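Local structure of CRISPR-associated endonuclease Cas1 (4XTK) at residues F124-V130 with M165-L169; A158-Y162 with E236-P240; F71-Y77 with L205-Q210; M8-F14 with V42-F48. The protein acts in CRISPR adaptive immunity, probably as a metal-dependent endonuclease that cuts double-stranded DNA and assembles with Cas2. All coordinates share one frame; numbering follows the deposited sequence.

How the contacts relate
From the N terminus, contact 4 comes first, pairing strand 9-13 with strand 42-47 around a helix-free loop that includes beta strands, and it is complete before the others open. Contact 3 opens at 71-77 and closes only at 205-210, joining the hairpin of the same sheet to helix 188-208. Nested inside it, contact 1 ties the end of helix 103-127 to 165-169. Contact 2 opens within contact 1 and closes beyond contact 3, so it crosses both. Contacts 1 and 2 share helix 148-166 and touch where F124 meets Y162, while contacts 3 and 4 adjoin at F71 and V47. The centres of contacts 1 and 4 lie about 42 Å apart, in the helical and beta parts.

Contact 1. Residues F124-V130 with M165-L169; sequences FLKKRKV and MIDSL
The carbonyl oxygen of M165, which lies against the CG1 branch of V130, is gripped twice by S168: the hydroxyl OG donates to M165 O at 2.6 Å, and the backbone N of S168 adds a longer bond. With chi1 near 63°, S168 OG is set between its own backbone N and carbonyl carbon, a rotation that turns the hydroxyl back onto the chain three residues earlier. Facing this turn, helix 103-127 finishes in a Schellman motif, with K129 at positive phi as the C-prime residue. Its wider bond runs from V130 N to L125 O at 2.8 Å, and K129 N to K126 O completes the pair. In this motif V130 is the residue after C-prime; its side chain is directed toward 165-169, and its two methyls go to different partners. CG1 of V130 meets M165 CE at 3.6 Å, the methionine chain being bent at both chi2 and chi3; CG2 of V130 rests on L169 CD2 at 3.7 Å. Deeper in, I166 CD1 comes to the edge of the F124 ring, 3.6 Å from CE2 and near the ring plane, while also touching L125 CD2 at 3.7 Å. Helix 230-252 packs against this junction, where L248 packs on F124, R128 and L169, and N252 ND2 donates to L169 O. The long chain of R128 sends its guanidinium to a weak bond with N249, and on the way the methylene CD of R128 passes 3.6 Å from L169 CD1.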
# COMPACT_ATOMS: atom_id res chain seq x y z
N PHE E 124 -32.53 -3.61 15.81
CA PHE E 124 -32.26 -4.95 16.31
C PHE E 124 -33.12 -5.25 17.54
O PHE E 124 -33.71 -6.33 17.65
CB PHE E 124 -30.78 -5.12 16.64
CG PHE E 124 -30.40 -6.52 17.02
CD1 PHE E 124 -30.13 -7.47 16.05
CD2 PHE E 124 -30.32 -6.89 18.35
CE1 PHE E 124 -29.79 -8.76 16.40
CE2 PHE E 124 -29.98 -8.19 18.71
CZ PHE E 124 -29.71 -9.12 17.73
N LEU E 125 -33.20 -4.28 18.44
CA LEU E 125 -34.01 -4.42 19.65
C LEU E 125 -35.51 -4.53 19.36
O LEU E 125 -36.20 -5.36 19.96
CB LEU E 125 -33.75 -3.25 20.60
CG LEU E 125 -32.35 -3.17 21.21
CD1 LEU E 125 -32.19 -1.88 22.00
CD2 LEU E 125 -32.07 -4.38 22.09
N LYS E 126 -36.01 -3.72 18.43
CA LYS E 126 -37.43 -3.72 18.12
C LYS E 126 -37.87 -4.98 17.37
O LYS E 126 -39.00 -5.43 17.52
CB LYS E 126 -37.81 -2.48 17.31
CG LYS E 126 -37.85 -1.20 18.13
CD LYS E 126 -38.40 -0.05 17.31
CE LYS E 126 -38.45 1.23 18.14
NZ LYS E 126 -38.91 2.39 17.34
N LYS E 127 -36.97 -5.53 16.56
CA LYS E 127 -37.22 -6.78 15.84
C LYS E 127 -37.42 -7.93 16.83
O LYS E 127 -38.17 -8.87 16.57
CB LYS E 127 -36.07 -7.11 14.90
CG LYS E 127 -36.41 -7.08 13.42
CD LYS E 127 -35.14 -7.15 12.57
N ARG E 128 -36.72 -7.84 17.95
CA ARG E 128 -36.77 -8.86 18.99
C ARG E 128 -37.74 -8.53 20.12
O ARG E 128 -37.74 -9.20 21.16
CB ARG E 128 -35.37 -9.12 19.52
CG ARG E 128 -34.58 -9.99 18.54
CD ARG E 128 -33.12 -10.09 18.86
NE ARG E 128 -32.41 -10.83 17.83
CZ ARG E 128 -32.29 -12.16 17.80
NH1 ARG E 128 -32.83 -12.90 18.76
NH2 ARG E 128 -31.62 -12.74 16.82
N LYS E 129 -38.54 -7.48 19.93
CA LYS E 129 -39.61 -7.09 20.85
C LYS E 129 -39.06 -6.61 22.20
O LYS E 129 -39.61 -6.92 23.25
CB LYS E 129 -40.60 -8.24 21.06
CG LYS E 129 -41.08 -8.90 19.77
CD LYS E 129 -42.27 -8.17 19.17
CE LYS E 129 -43.57 -8.84 19.55
N VAL E 130 -37.96 -5.87 22.14
CA VAL E 130 -37.35 -5.25 23.31
C VAL E 130 -37.49 -3.73 23.21
O VAL E 130 -37.41 -3.17 22.12
CB VAL E 130 -35.86 -5.64 23.42
CG1 VAL E 130 -35.16 -4.86 24.53
CG2 VAL E 130 -35.71 -7.14 23.64
N MET E 165 -29.70 -4.21 27.42
CA MET E 165 -31.02 -4.56 26.91
C MET E 165 -30.96 -5.91 26.21
O MET E 165 -31.94 -6.65 26.20
CB MET E 165 -31.55 -3.48 25.96
CG MET E 165 -31.72 -2.10 26.59
SD MET E 165 -32.78 -2.09 28.05
CE MET E 165 -34.23 -2.97 27.47
N ILE E 166 -29.80 -6.22 25.63
CA ILE E 166 -29.60 -7.50 24.95
C ILE E 166 -29.65 -8.65 25.96
O ILE E 166 -30.10 -9.75 25.64
CB ILE E 166 -28.25 -7.52 24.20
CG1 ILE E 166 -28.29 -6.58 23.00
CG2 ILE E 166 -27.91 -8.92 23.72
CD1 ILE E 166 -29.36 -6.92 22.01
N ASP E 167 -29.20 -8.39 27.18
CA ASP E 167 -29.18 -9.41 28.22
C ASP E 167 -30.56 -9.91 28.63
O ASP E 167 -30.68 -10.95 29.26
CB ASP E 167 -28.44 -8.90 29.45
CG ASP E 167 -26.95 -9.20 29.40
OD1 ASP E 167 -26.55 -10.08 28.61
OD2 ASP E 167 -26.19 -8.56 30.16
N SER E 168 -31.61 -9.18 28.27
CA SER E 168 -32.97 -9.62 28.59
C SER E 168 -33.43 -10.71 27.62
O SER E 168 -34.46 -11.34 27.84
CB SER E 168 -33.94 -8.44 28.57
OG SER E 168 -34.03 -7.85 27.29
N LEU E 169 -32.65 -10.93 26.57
CA LEU E 169 -32.94 -11.97 25.59
C LEU E 169 -32.18 -13.26 25.88
O LEU E 169 -32.36 -14.26 25.20
CB LEU E 169 -32.61 -11.48 24.18
CG LEU E 169 -33.46 -10.30 23.71
CD1 LEU E 169 -32.92 -9.74 22.41
CD2 LEU E 169 -34.91 -10.72 23.56

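Contact 2. Residues A158-Y162 with E236-P240; sequences AREEY and ELFKP
The metal-binding centre inferred for Cas1 nucleases, which by similarity uses E155, H221 and E236 for manganese, has beside it a buried salt-bridge network of R159, E236 and K239. R159 reaches over from helix 148-166 with a chain bent at chi2 and chi3, and one nitrogen does most of the work. NH2 of R159 lies 2.9 Å from E236 OE1 in a salt bridge and also donates to the backbone E236 O at 3.0 Å, with an N-H...O angle of 153°, a carbonyl that P240, lacking an N-H, cannot bond in the usual helical way. The same NH2 is salt-bridged to E155 OE2, so R159 links two of the predicted metal ligands and probably helps to orient them. Guanidinium and E236 carboxylate planes are only 6° apart, although OE1 approaches obliquely. K239 covers one face of the guanidinium, its CD 4.0 Å above the plane and over the centre. Beyond that, K239 NZ is hydrogen-bonded to Y201 OH and closes the network with a weak 3.3 Å salt bridge to E236 OE1. P240 CD meets the guanidinium at its edge, 3.9 Å from R159 NH1, while Y162 OH lies 3.4 Å from P240 CB and is hydrogen-bonded to D244. The two helical segments run essentially parallel, at 1°, with axes 12.7 Å apart, a gap that these long side chains span. Around them stand helix 103-127, whose M121 and F124 touch Y162 and whose S117 touches E236, and helix 188-208, where N197 and L200 pack on K239.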
# COMPACT_ATOMS: atom_id res chain seq x y z
N ALA E 158 -23.87 4.34 24.75
CA ALA E 158 -25.06 3.82 24.08
C ALA E 158 -24.95 2.32 23.88
O ALA E 158 -25.90 1.57 24.12
CB ALA E 158 -25.27 4.52 22.75
N ARG E 159 -23.78 1.89 23.42
CA ARG E 159 -23.53 0.47 23.19
C ARG E 159 -23.71 -0.32 24.49
O ARG E 159 -24.34 -1.39 24.50
CB ARG E 159 -22.12 0.27 22.63
CG ARG E 159 -21.79 -1.16 22.23
CD ARG E 159 -22.38 -1.53 20.88
NE ARG E 159 -21.90 -0.65 19.82
CZ ARG E 159 -22.38 -0.65 18.58
NH1 ARG E 159 -23.35 -1.49 18.24
NH2 ARG E 159 -21.88 0.19 17.68
N GLU E 160 -23.17 0.21 25.59
CA GLU E 160 -23.22 -0.49 26.87
C GLU E 160 -24.66 -0.63 27.37
O GLU E 160 -25.04 -1.67 27.91
CB GLU E 160 -22.36 0.23 27.91
N GLU E 161 -25.46 0.42 27.18
CA GLU E 161 -26.88 0.37 27.52
C GLU E 161 -27.61 -0.62 26.61
O GLU E 161 -28.48 -1.37 27.05
CB GLU E 161 -27.50 1.77 27.40
CG GLU E 161 -29.00 1.79 27.53
CD GLU E 161 -29.47 1.29 28.88
OE1 GLU E 161 -28.70 1.42 29.86
OE2 GLU E 161 -30.59 0.75 28.97
N TYR E 162 -27.23 -0.60 25.34
CA TYR E 162 -27.78 -1.51 24.36
C TYR E 162 -27.49 -2.95 24.76
O TYR E 162 -28.37 -3.81 24.68
CB TYR E 162 -27.19 -1.18 22.99
CG TYR E 162 -27.25 -2.30 21.99
CD1 TYR E 162 -28.38 -2.49 21.19
CD2 TYR E 162 -26.18 -3.16 21.82
CE1 TYR E 162 -28.43 -3.52 20.27
CE2 TYR E 162 -26.22 -4.19 20.90
CZ TYR E 162 -27.35 -4.36 20.13
OH TYR E 162 -27.39 -5.38 19.22
N GLU E 236 -18.92 -0.49 13.49
CA GLU E 236 -19.91 -0.06 14.48
C GLU E 236 -21.34 -0.23 13.96
O GLU E 236 -22.27 -0.43 14.74
CB GLU E 236 -19.68 1.40 14.88
CG GLU E 236 -18.32 1.69 15.51
CD GLU E 236 -18.17 1.16 16.94
OE1 GLU E 236 -18.97 0.31 17.37
OE2 GLU E 236 -17.24 1.62 17.65
N LEU E 237 -21.50 -0.17 12.65
CA LEU E 237 -22.82 -0.28 12.04
C LEU E 237 -23.32 -1.71 12.02
O LEU E 237 -24.53 -1.96 12.07
CB LEU E 237 -22.79 0.26 10.60
CG LEU E 237 -22.93 1.76 10.37
CD1 LEU E 237 -21.73 2.53 10.90
CD2 LEU E 237 -23.14 2.04 8.89
N PHE E 238 -22.40 -2.65 11.88
CA PHE E 238 -22.77 -4.04 11.63
C PHE E 238 -22.66 -4.97 12.83
O PHE E 238 -22.94 -6.17 12.71
CB PHE E 238 -21.94 -4.55 10.46
CG PHE E 238 -22.12 -3.73 9.22
CD1 PHE E 238 -23.16 -3.99 8.35
CD2 PHE E 238 -21.28 -2.65 8.96
CE1 PHE E 238 -23.35 -3.22 7.23
CE2 PHE E 238 -21.47 -1.88 7.84
CZ PHE E 238 -22.50 -2.16 6.97
N LYS E 239 -22.27 -4.43 13.98
CA LYS E 239 -22.12 -5.23 15.19
C LYS E 239 -23.42 -5.94 15.61
O LYS E 239 -23.40 -7.12 15.98
CB LYS E 239 -21.57 -4.37 16.33
CG LYS E 239 -20.05 -4.24 16.34
CD LYS E 239 -19.55 -3.24 17.39
CE LYS E 239 -18.03 -3.31 17.51
NZ LYS E 239 -17.47 -2.36 18.51
N PRO E 240 -24.57 -5.22 15.58
CA PRO E 240 -25.80 -5.95 15.90
C PRO E 240 -26.19 -7.08 14.94
O PRO E 240 -26.46 -8.19 15.39
CB PRO E 240 -26.87 -4.85 15.87
CG PRO E 240 -26.13 -3.60 16.14
CD PRO E 240 -24.80 -3.77 15.49

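Contact 3. Residues F71-Y77 with L205-Q210; sequences FNREGYY and LSLIYQ
Three tyrosines, Y76, Y77 and Y209, lead the first shell between the hairpin loop 71-77 and the C-terminal end of helix 188-208 with the residues that follow. Y77 CB meets Y209 CB at 3.7 Å. Y77 CD2 lies over one face of the Y209 ring, displaced toward its rim. Since the planes are inclined by 34° and the centroids are 5.2 Å apart, the pair is oblique. Y76 approaches by its edge: CD1 is 3.7 Å from S206 CB, and the hydroxyl OH reaches both L205 CD2 and the edge of Y209, 3.9 Å from CE2. Separately, F71 CE2 touches Q210 CG at 3.6 Å, with ring and amide planes 75° apart. The glutamine chain is extended beyond CG, carrying NE2 to a weak 3.4 Å bond with G75 O. The next shell fixes the loop. Residues N72 to G75 make a type I turn, followed at G75, whose phi is positive, by a G1 bulge of the hairpin, and N72 N is bonded to Y76 O. N72 OD1 takes Y76 N at 2.8 Å, the donor standing well above the carbonyl plane, and takes G75 N weakly. S206 OG is turned back to T203 O, and Y77 OH is held by T80. Farther out, R84 of the second subunit bonds to Y77 O, and K55 of that subunit to F71 O. Between the two segments the one hydrogen bond is weak; firmer bonds shape the turn or reach the other subunit, so aromatic and aliphatic surfaces chiefly carry this junction, itself part of the dimer interface.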
# COMPACT_ATOMS: atom_id res chain seq x y z
N PHE E 71 -5.40 -11.25 -3.92
CA PHE E 71 -6.07 -11.60 -2.67
C PHE E 71 -6.02 -13.11 -2.44
O PHE E 71 -6.02 -13.89 -3.39
CB PHE E 71 -7.52 -11.11 -2.68
CG PHE E 71 -7.66 -9.63 -2.89
CD1 PHE E 71 -7.66 -9.10 -4.17
CD2 PHE E 71 -7.81 -8.77 -1.81
CE1 PHE E 71 -7.78 -7.74 -4.37
CE2 PHE E 71 -7.93 -7.41 -2.00
CZ PHE E 71 -7.92 -6.89 -3.28
N ASN E 72 -5.99 -13.53 -1.18
CA ASN E 72 -5.90 -14.95 -0.87
C ASN E 72 -7.27 -15.62 -0.80
O ASN E 72 -8.28 -15.04 -1.20
CB ASN E 72 -5.13 -15.16 0.44
CG ASN E 72 -5.87 -14.63 1.67
OD1 ASN E 72 -7.08 -14.39 1.65
ND2 ASN E 72 -5.13 -14.48 2.77
N ARG E 73 -7.28 -16.86 -0.31
CA ARG E 73 -8.49 -17.66 -0.17
C ARG E 73 -9.63 -16.89 0.49
O ARG E 73 -10.68 -16.68 -0.12
CB ARG E 73 -8.19 -18.94 0.62
N GLU E 74 -9.42 -16.47 1.73
CA GLU E 74 -10.45 -15.74 2.48
C GLU E 74 -10.71 -14.33 1.94
O GLU E 74 -11.61 -13.64 2.42
CB GLU E 74 -10.09 -15.66 3.96
CG GLU E 74 -10.12 -16.99 4.70
CD GLU E 74 -8.80 -17.73 4.60
OE1 GLU E 74 -7.89 -17.24 3.90
OE2 GLU E 74 -8.66 -18.79 5.24
N GLY E 75 -9.91 -13.89 0.97
CA GLY E 75 -10.15 -12.61 0.34
C GLY E 75 -9.35 -11.50 1.00
O GLY E 75 -9.65 -10.32 0.83
N TYR E 76 -8.33 -11.89 1.75
CA TYR E 76 -7.45 -10.93 2.38
C TYR E 76 -6.38 -10.51 1.39
O TYR E 76 -5.86 -11.33 0.63
CB TYR E 76 -6.82 -11.49 3.65
CG TYR E 76 -6.22 -10.42 4.53
CD1 TYR E 76 -7.02 -9.46 5.14
CD2 TYR E 76 -4.85 -10.36 4.75
CE1 TYR E 76 -6.48 -8.48 5.94
CE2 TYR E 76 -4.30 -9.38 5.55
CZ TYR E 76 -5.12 -8.44 6.14
OH TYR E 76 -4.57 -7.45 6.94
N TYR E 77 -6.03 -9.23 1.44
CA TYR E 77 -5.15 -8.61 0.46
C TYR E 77 -3.70 -8.96 0.75
O TYR E 77 -3.20 -8.71 1.84
CB TYR E 77 -5.39 -7.10 0.48
CG TYR E 77 -4.39 -6.28 -0.27
CD1 TYR E 77 -4.33 -6.32 -1.66
CD2 TYR E 77 -3.52 -5.44 0.40
CE1 TYR E 77 -3.41 -5.56 -2.36
CE2 TYR E 77 -2.60 -4.68 -0.29
CZ TYR E 77 -2.54 -4.74 -1.66
OH TYR E 77 -1.62 -3.97 -2.33
N LEU E 205 -11.91 -4.71 7.32
CA LEU E 205 -10.55 -4.37 6.87
C LEU E 205 -10.22 -4.92 5.49
O LEU E 205 -9.70 -4.21 4.63
CB LEU E 205 -9.52 -4.87 7.88
CG LEU E 205 -8.07 -4.53 7.51
CD1 LEU E 205 -7.92 -3.03 7.29
CD2 LEU E 205 -7.11 -5.02 8.59
N SER E 206 -10.51 -6.20 5.27
CA SER E 206 -10.19 -6.81 3.99
C SER E 206 -11.03 -6.19 2.88
O SER E 206 -10.58 -6.05 1.75
CB SER E 206 -10.37 -8.34 4.03
OG SER E 206 -11.74 -8.70 4.16
N LEU E 207 -12.26 -5.79 3.21
CA LEU E 207 -13.13 -5.17 2.23
C LEU E 207 -12.67 -3.76 1.88
O LEU E 207 -12.82 -3.31 0.74
CB LEU E 207 -14.58 -5.16 2.72
CG LEU E 207 -15.26 -6.54 2.72
CD1 LEU E 207 -16.71 -6.44 3.18
CD2 LEU E 207 -15.17 -7.23 1.36
N ILE E 208 -12.10 -3.05 2.85
CA ILE E 208 -11.55 -1.73 2.61
C ILE E 208 -10.38 -1.82 1.63
O ILE E 208 -10.24 -1.00 0.72
CB ILE E 208 -11.11 -1.04 3.92
CG1 ILE E 208 -12.32 -0.69 4.79
CG2 ILE E 208 -10.32 0.24 3.62
CD1 ILE E 208 -11.95 -0.12 6.17
N TYR E 209 -9.55 -2.85 1.80
CA TYR E 209 -8.43 -3.08 0.89
C TYR E 209 -8.90 -3.35 -0.54
O TYR E 209 -8.11 -3.30 -1.47
CB TYR E 209 -7.58 -4.26 1.37
CG TYR E 209 -6.56 -3.93 2.45
CD1 TYR E 209 -5.75 -2.81 2.34
CD2 TYR E 209 -6.41 -4.75 3.56
CE1 TYR E 209 -4.82 -2.52 3.31
CE2 TYR E 209 -5.47 -4.47 4.54
CZ TYR E 209 -4.68 -3.35 4.41
OH TYR E 209 -3.75 -3.07 5.39
N GLN E 210 -10.18 -3.66 -0.70
CA GLN E 210 -10.74 -3.87 -2.03
C GLN E 210 -11.34 -2.57 -2.56
O GLN E 210 -11.97 -2.56 -3.61
CB GLN E 210 -11.80 -4.98 -2.02
CG GLN E 210 -11.29 -6.30 -1.46
CD GLN E 210 -12.34 -7.39 -1.44
OE1 GLN E 210 -13.45 -7.21 -1.94
NE2 GLN E 210 -12.00 -8.53 -0.85

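Contact 4. Residues M8-F14 with V42-F48; sequences MESVYLF and VMDIKVF
Y12 and K46 stand side by side on one face of a parallel beta ladder, with strand 9-13 outermost in its sheet beside strand 42-47. K46 anchors it through N to V11 O at 2.7 Å and O from L13 N at 2.8 Å. Between E9 and S10 the register slips by one residue, a beta bulge with M43 extra. The lysine chain runs alongside Y12, its CD lying over the ring face in a CH-pi contact 3.7 Å from the centroid. K46 NZ forms a salt bridge to D44 OD2 at 3.0 Å, and S10 OG donates to D44 OD1, so both oxygens of this buried carboxylate have partners. On the opposite face V11 CG2 packs on V42 CG2 at 3.6 Å, and I37 lies against V11 and L13. Against this tight centre, the exposed M8-E9 end is looser. At the other, Y12, F14 and F48 form an aromatic cluster with F14 on its solvent side; F14 CE1 sits 3.5 Å above the F48 plane, the near-parallel rings slid until they barely overlap. F71 of strand 68-71 stacks on F48. Where the strands end, a water donates to F14 O at 3.1 Å and, weakly, to F48 O.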
# COMPACT_ATOMS: atom_id res chain seq x y z
N MET E 8 -13.99 3.98 -15.45
CA MET E 8 -13.29 2.79 -15.88
C MET E 8 -13.68 1.61 -15.01
O MET E 8 -14.53 1.72 -14.13
CB MET E 8 -11.78 3.02 -15.88
CG MET E 8 -11.33 3.99 -16.95
SD MET E 8 -9.55 3.97 -17.17
CE MET E 8 -9.32 2.41 -18.00
N GLU E 9 -13.07 0.46 -15.26
CA GLU E 9 -13.62 -0.77 -14.74
C GLU E 9 -12.61 -1.53 -13.88
O GLU E 9 -11.41 -1.56 -14.18
CB GLU E 9 -14.12 -1.64 -15.89
CG GLU E 9 -15.37 -2.44 -15.57
CD GLU E 9 -15.60 -3.57 -16.55
OE1 GLU E 9 -15.02 -3.53 -17.65
OE2 GLU E 9 -16.39 -4.49 -16.23
N SER E 10 -13.11 -2.13 -12.82
CA SER E 10 -12.31 -3.00 -11.98
C SER E 10 -12.69 -4.45 -12.26
O SER E 10 -13.82 -4.86 -12.00
CB SER E 10 -12.50 -2.67 -10.50
OG SER E 10 -11.47 -3.22 -9.70
N VAL E 11 -11.76 -5.22 -12.82
CA VAL E 11 -12.04 -6.61 -13.16
C VAL E 11 -11.79 -7.52 -11.96
O VAL E 11 -10.69 -7.57 -11.43
CB VAL E 11 -11.17 -7.09 -14.34
CG1 VAL E 11 -11.40 -8.58 -14.59
CG2 VAL E 11 -11.50 -6.30 -15.59
N TYR E 12 -12.84 -8.22 -11.54
CA TYR E 12 -12.73 -9.22 -10.48
C TYR E 12 -12.59 -10.62 -11.06
O TYR E 12 -13.52 -11.13 -11.68
CB TYR E 12 -13.94 -9.15 -9.55
CG TYR E 12 -13.93 -8.00 -8.58
CD1 TYR E 12 -14.10 -6.69 -9.02
CD2 TYR E 12 -13.75 -8.21 -7.21
CE1 TYR E 12 -14.09 -5.63 -8.13
CE2 TYR E 12 -13.74 -7.15 -6.32
CZ TYR E 12 -13.91 -5.86 -6.78
OH TYR E 12 -13.89 -4.81 -5.91
N LEU E 13 -11.43 -11.23 -10.87
CA LEU E 13 -11.24 -12.61 -11.30
C LEU E 13 -11.31 -13.57 -10.13
O LEU E 13 -10.40 -13.62 -9.31
CB LEU E 13 -9.89 -12.78 -11.99
CG LEU E 13 -9.73 -12.10 -13.34
CD1 LEU E 13 -8.37 -12.44 -13.90
CD2 LEU E 13 -10.84 -12.57 -14.27
N PHE E 14 -12.39 -14.35 -10.07
CA PHE E 14 -12.50 -15.36 -9.03
C PHE E 14 -12.06 -16.74 -9.48
O PHE E 14 -11.89 -17.64 -8.65
CB PHE E 14 -13.93 -15.41 -8.52
CG PHE E 14 -14.34 -14.16 -7.82
CD1 PHE E 14 -13.98 -13.95 -6.49
CD2 PHE E 14 -15.02 -13.17 -8.49
CE1 PHE E 14 -14.33 -12.79 -5.84
CE2 PHE E 14 -15.37 -12.01 -7.84
CZ PHE E 14 -15.03 -11.82 -6.52
N VAL E 42 -10.48 -0.99 -18.61
CA VAL E 42 -10.07 -1.50 -17.30
C VAL E 42 -8.99 -0.67 -16.63
O VAL E 42 -7.90 -0.49 -17.19
CB VAL E 42 -9.56 -2.94 -17.42
CG1 VAL E 42 -9.11 -3.46 -16.06
CG2 VAL E 42 -10.65 -3.82 -18.01
N MET E 43 -9.28 -0.13 -15.45
CA MET E 43 -8.23 0.53 -14.67
C MET E 43 -7.41 -0.42 -13.80
O MET E 43 -6.25 -0.14 -13.53
CB MET E 43 -8.81 1.65 -13.82
CG MET E 43 -9.77 1.23 -12.74
SD MET E 43 -10.07 2.67 -11.71
CE MET E 43 -8.42 2.96 -11.07
N ASP E 44 -8.00 -1.51 -13.32
CA ASP E 44 -7.23 -2.47 -12.53
C ASP E 44 -7.86 -3.86 -12.48
O ASP E 44 -9.04 -4.04 -12.79
CB ASP E 44 -7.05 -1.95 -11.10
CG ASP E 44 -8.34 -1.93 -10.33
OD1 ASP E 44 -9.35 -1.41 -10.86
OD2 ASP E 44 -8.36 -2.45 -9.20
N ILE E 45 -7.05 -4.84 -12.08
CA ILE E 45 -7.51 -6.22 -11.95
C ILE E 45 -7.33 -6.76 -10.53
O ILE E 45 -6.26 -6.66 -9.95
CB ILE E 45 -6.77 -7.14 -12.94
CG1 ILE E 45 -6.97 -6.66 -14.37
CG2 ILE E 45 -7.25 -8.58 -12.79
CD1 ILE E 45 -6.01 -7.28 -15.36
N LYS E 46 -8.39 -7.35 -9.99
CA LYS E 46 -8.34 -7.98 -8.67
C LYS E 46 -8.47 -9.51 -8.77
O LYS E 46 -9.52 -10.04 -9.16
CB LYS E 46 -9.45 -7.43 -7.77
CG LYS E 46 -9.34 -5.94 -7.45
CD LYS E 46 -10.61 -5.48 -6.75
CE LYS E 46 -10.69 -3.96 -6.57
NZ LYS E 46 -9.36 -3.31 -6.46
N VAL E 47 -7.41 -10.22 -8.38
CA VAL E 47 -7.33 -11.67 -8.52
C VAL E 47 -7.60 -12.41 -7.21
O VAL E 47 -6.81 -12.34 -6.28
CB VAL E 47 -5.95 -12.09 -9.03
CG1 VAL E 47 -5.83 -13.61 -9.07
CG2 VAL E 47 -5.69 -11.50 -10.39
N PHE E 48 -8.74 -13.09 -7.13
CA PHE E 48 -9.03 -13.93 -5.97
C PHE E 48 -8.74 -15.42 -6.17
O PHE E 48 -8.74 -16.20 -5.21
CB PHE E 48 -10.49 -13.75 -5.58
CG PHE E 48 -10.81 -12.37 -5.11
CD1 PHE E 48 -11.12 -11.37 -6.02
CD2 PHE E 48 -10.79 -12.06 -3.77
CE1 PHE E 48 -11.41 -10.11 -5.59
CE2 PHE E 48 -11.08 -10.79 -3.33
CZ PHE E 48 -11.40 -9.81 -4.25
O HOH W 1 -11.64 -17.76 -5.54